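Local coordinates for fucolectin-related protein (Streptococcus pneumoniae, PDB 2WMF) that probably hydrolyses blood-group antigen glycans of the host, as a family 98 glycoside hydrolase linked to fucose utilization, at residues I190-T195 / V376-I381. Sequence-based numbering, arbitrary orientation.
Sequences IMNDPT and VIHEKI
Met191 lays its CB over one face of the His378 imidazole, 3.7 Å from the ring centroid and 20° off the ring normal, a CH-pi contact displaced toward the NE2 and CD2 rim. From there the methionine chain turns away: CG is anti to the backbone N (chi1 -157°), and the bends beyond it lead the end of the chain away from the imidazole, leaving CB as the point of touch; the side chain also packs on Phe197 and Ser200 of helix 194-203 and on Phe229 of helix 219-231. The buried ring is held through both nitrogens. ND1 accepts the backbone N-H of Lys380 (N to ND1, 3.1 Å), with the donor tilted somewhat out of the ring plane, while NE2 is hydrogen-bonded to the carbonyl oxygen of Glu188, one turn back along the helix that carries Met191. Since ND1 accepts and NE2 faces a carbonyl, the proton probably sits on NE2. His378 thereby ties its own type I turn, closed by Ile381 N to His378 O at 3.1 Å, to the last turn of helix 184-192. The Asn192 amide enters beside the ring edge, between it and the side chains of Glu379 and Lys380, its plane nearly perpendicular to the Glu379 carboxylate (84°). That carboxylate also forms a salt bridge with Arg345. Lys380 CG lies 3.7 Å from Met191 O. Here a turn following the edge strand 376-377 of a three-stranded parallel sheet packs against the C-terminal end of a helix on the outside of the (beta/alpha)8 barrel, joining the barrel to the C-terminal part of the family 98 module.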
ATOM      1  N   ILE A 190      18.546   7.300  -7.528  1.00  8.52           N
ATOM      2  CA  ILE A 190      18.014   8.578  -6.994  1.00  9.68           C
ATOM      3  C   ILE A 190      18.831   9.068  -5.802  1.00  9.61           C
ATOM      4  O   ILE A 190      19.201  10.237  -5.759  1.00  9.71           O
ATOM      5  CB  ILE A 190      16.496   8.467  -6.608  1.00 10.98           C
ATOM      6  CG1 ILE A 190      15.687   8.141  -7.875  1.00 12.03           C
ATOM      7  CG2 ILE A 190      15.987   9.690  -5.842  1.00 12.61           C
ATOM      8  CD1 ILE A 190      15.944   8.973  -9.038  1.00 11.64           C
ATOM      9  N   MET A 191      19.081   8.200  -4.835  1.00  9.79           N
ATOM     10  CA  MET A 191      19.760   8.619  -3.603  1.00  9.08           C
ATOM     11  C   MET A 191      21.290   8.736  -3.751  1.00  9.26           C
ATOM     12  O   MET A 191      21.962   9.305  -2.894  1.00  9.99           O
ATOM     13  CB  MET A 191      19.308   7.784  -2.393  1.00 10.05           C
ATOM     14  CG  MET A 191      19.484   8.438  -1.022  1.00 10.13           C
ATOM     15  SD  MET A 191      18.568   9.984  -0.835  1.00 10.98           S
ATOM     16  CE  MET A 191      16.873   9.398  -0.517  1.00 12.61           C
ATOM     17  N   ASN A 192      21.865   8.196  -4.831  1.00  9.55           N
ATOM     18  CA  ASN A 192      23.251   8.538  -5.222  1.00 10.15           C
ATOM     19  C   ASN A 192      23.399   9.952  -5.798  1.00 10.46           C
ATOM     20  O   ASN A 192      24.518  10.471  -5.854  1.00 11.09           O
ATOM     21  CB  ASN A 192      23.818   7.490  -6.240  1.00 10.64           C
ATOM     22  CG  ASN A 192      24.326   6.202  -5.580  1.00 10.30           C
ATOM     23  OD1 ASN A 192      24.181   5.097  -6.157  1.00 12.37           O
ATOM     24  ND2 ASN A 192      24.906   6.318  -4.399  1.00  7.51           N
ATOM     25  N   ASP A 193      22.295  10.579  -6.207  1.00  9.89           N
ATOM     26  CA  ASP A 193      22.360  11.970  -6.691  1.00 10.57           C
ATOM     27  C   ASP A 193      22.768  12.905  -5.553  1.00 11.10           C
ATOM     28  O   ASP A 193      22.113  12.924  -4.515  1.00 11.25           O
ATOM     29  CB  ASP A 193      21.034  12.448  -7.285  1.00 11.30           C
ATOM     30  CG  ASP A 193      21.136  13.863  -7.820  1.00 11.28           C
ATOM     31  OD1 ASP A 193      21.618  14.019  -8.966  1.00 14.23           O
ATOM     32  OD2 ASP A 193      20.752  14.799  -7.109  1.00 12.97           O
ATOM     33  N   PRO A 194      23.863  13.687  -5.727  1.00 11.03           N
ATOM     34  CA  PRO A 194      24.288  14.490  -4.593  1.00 11.23           C
ATOM     35  C   PRO A 194      23.299  15.571  -4.189  1.00 11.16           C
ATOM     36  O   PRO A 194      23.155  15.838  -3.009  1.00 11.41           O
ATOM     37  CB  PRO A 194      25.588  15.127  -5.071  1.00 12.15           C
ATOM     38  CG  PRO A 194      25.645  14.945  -6.471  1.00 12.43           C
ATOM     39  CD  PRO A 194      24.794  13.774  -6.839  1.00 11.86           C
ATOM     40  N   THR A 195      22.586  16.127  -5.155  1.00 11.52           N
ATOM     41  CA  THR A 195      21.600  17.177  -4.872  1.00 12.11           C
ATOM     42  C   THR A 195      20.436  16.629  -4.044  1.00 11.04           C
ATOM     43  O   THR A 195      20.018  17.216  -3.050  1.00 11.78           O
ATOM     44  CB  THR A 195      21.113  17.865  -6.160  1.00 13.28           C
ATOM     45  OG1 THR A 195      22.247  18.284  -6.957  1.00 15.30           O
ATOM     46  CG2 THR A 195      20.192  19.130  -5.861  1.00 13.18           C
ATOM     47  N   VAL A 376      17.224  -2.624   3.559  1.00  7.49           N
ATOM     48  CA  VAL A 376      18.388  -2.381   2.744  1.00  7.35           C
ATOM     49  C   VAL A 376      18.800  -0.944   2.970  1.00  7.66           C
ATOM     50  O   VAL A 376      17.973  -0.034   2.829  1.00  8.47           O
ATOM     51  CB  VAL A 376      18.142  -2.669   1.230  1.00  7.46           C
ATOM     52  CG1 VAL A 376      19.282  -2.069   0.376  1.00  8.13           C
ATOM     53  CG2 VAL A 376      18.053  -4.140   0.995  1.00  7.77           C
ATOM     54  N   ILE A 377      20.055  -0.764   3.381  1.00  7.98           N
ATOM     55  CA  ILE A 377      20.589   0.566   3.625  1.00  8.24           C
ATOM     56  C   ILE A 377      21.448   0.996   2.415  1.00  8.19           C
ATOM     57  O   ILE A 377      22.303   0.262   1.937  1.00  9.00           O
ATOM     58  CB  ILE A 377      21.434   0.613   4.926  1.00  7.37           C
ATOM     59  CG1 ILE A 377      20.679  -0.018   6.126  1.00  8.27           C
ATOM     60  CG2 ILE A 377      21.839   2.106   5.251  1.00  9.10           C
ATOM     61  CD1 ILE A 377      19.319   0.652   6.427  1.00  9.84           C
ATOM     62  N   HIS A 378      21.225   2.219   1.965  1.00  8.10           N
ATOM     63  CA  HIS A 378      21.870   2.753   0.760  1.00  8.89           C
ATOM     64  C   HIS A 378      23.373   2.977   0.982  1.00  8.99           C
ATOM     65  O   HIS A 378      23.837   3.236   2.120  1.00  9.54           O
ATOM     66  CB  HIS A 378      21.175   4.060   0.404  1.00  9.15           C
ATOM     67  CG  HIS A 378      21.498   4.570  -0.963  1.00  7.85           C
ATOM     68  ND1 HIS A 378      22.585   5.384  -1.215  1.00  8.75           N
ATOM     69  CD2 HIS A 378      20.834   4.428  -2.136  1.00  9.39           C
ATOM     70  CE1 HIS A 378      22.588   5.699  -2.507  1.00  9.41           C
ATOM     71  NE2 HIS A 378      21.520   5.141  -3.085  1.00  9.02           N
ATOM     72  N   GLU A 379      24.149   2.889  -0.096  1.00  8.72           N
ATOM     73  CA  GLU A 379      25.594   3.058  -0.026  1.00  9.39           C
ATOM     74  C   GLU A 379      26.073   4.408   0.513  1.00  9.55           C
ATOM     75  O   GLU A 379      27.202   4.494   1.003  1.00 11.28           O
ATOM     76  CB  GLU A 379      26.207   2.843  -1.425  1.00  9.83           C
ATOM     77  CG  GLU A 379      25.855   3.894  -2.434  1.00  9.12           C
ATOM     78  CD  GLU A 379      25.985   3.397  -3.862  1.00  9.39           C
ATOM     79  OE1 GLU A 379      27.065   3.675  -4.448  1.00 11.09           O
ATOM     80  OE2 GLU A 379      25.041   2.768  -4.374  1.00 10.07           O
ATOM     81  N   LYS A 380      25.234   5.434   0.399  1.00  9.55           N
ATOM     82  CA  LYS A 380      25.599   6.790   0.825  1.00 10.05           C
ATOM     83  C   LYS A 380      25.558   6.960   2.353  1.00 10.33           C
ATOM     84  O   LYS A 380      26.080   7.960   2.902  1.00 12.28           O
ATOM     85  CB  LYS A 380      24.713   7.814   0.125  1.00  9.64           C
ATOM     86  CG  LYS A 380      25.057   8.011  -1.334  1.00 10.27           C
ATOM     87  CD  LYS A 380      26.396   8.793  -1.513  1.00 11.06           C
ATOM     88  CE  LYS A 380      26.820   8.993  -2.961  1.00 11.76           C
ATOM     89  NZ  LYS A 380      27.113   7.693  -3.646  1.00  9.86           N
ATOM     90  N   ILE A 381      24.953   5.994   3.046  1.00 10.15           N
ATOM     91  CA  ILE A 381      25.001   5.900   4.513  1.00 10.75           C
ATOM     92  C   ILE A 381      26.286   5.152   4.916  1.00 11.73           C
ATOM     93  O   ILE A 381      26.498   4.002   4.533  1.00 12.24           O
ATOM     94  CB  ILE A 381      23.756   5.160   5.090  1.00  9.53           C
ATOM     95  CG1 ILE A 381      22.442   5.809   4.608  1.00 11.59           C
ATOM     96  CG2 ILE A 381      23.827   5.129   6.635  1.00 10.48           C
ATOM     97  CD1 ILE A 381      22.245   7.301   4.991  1.00 12.88           C
TER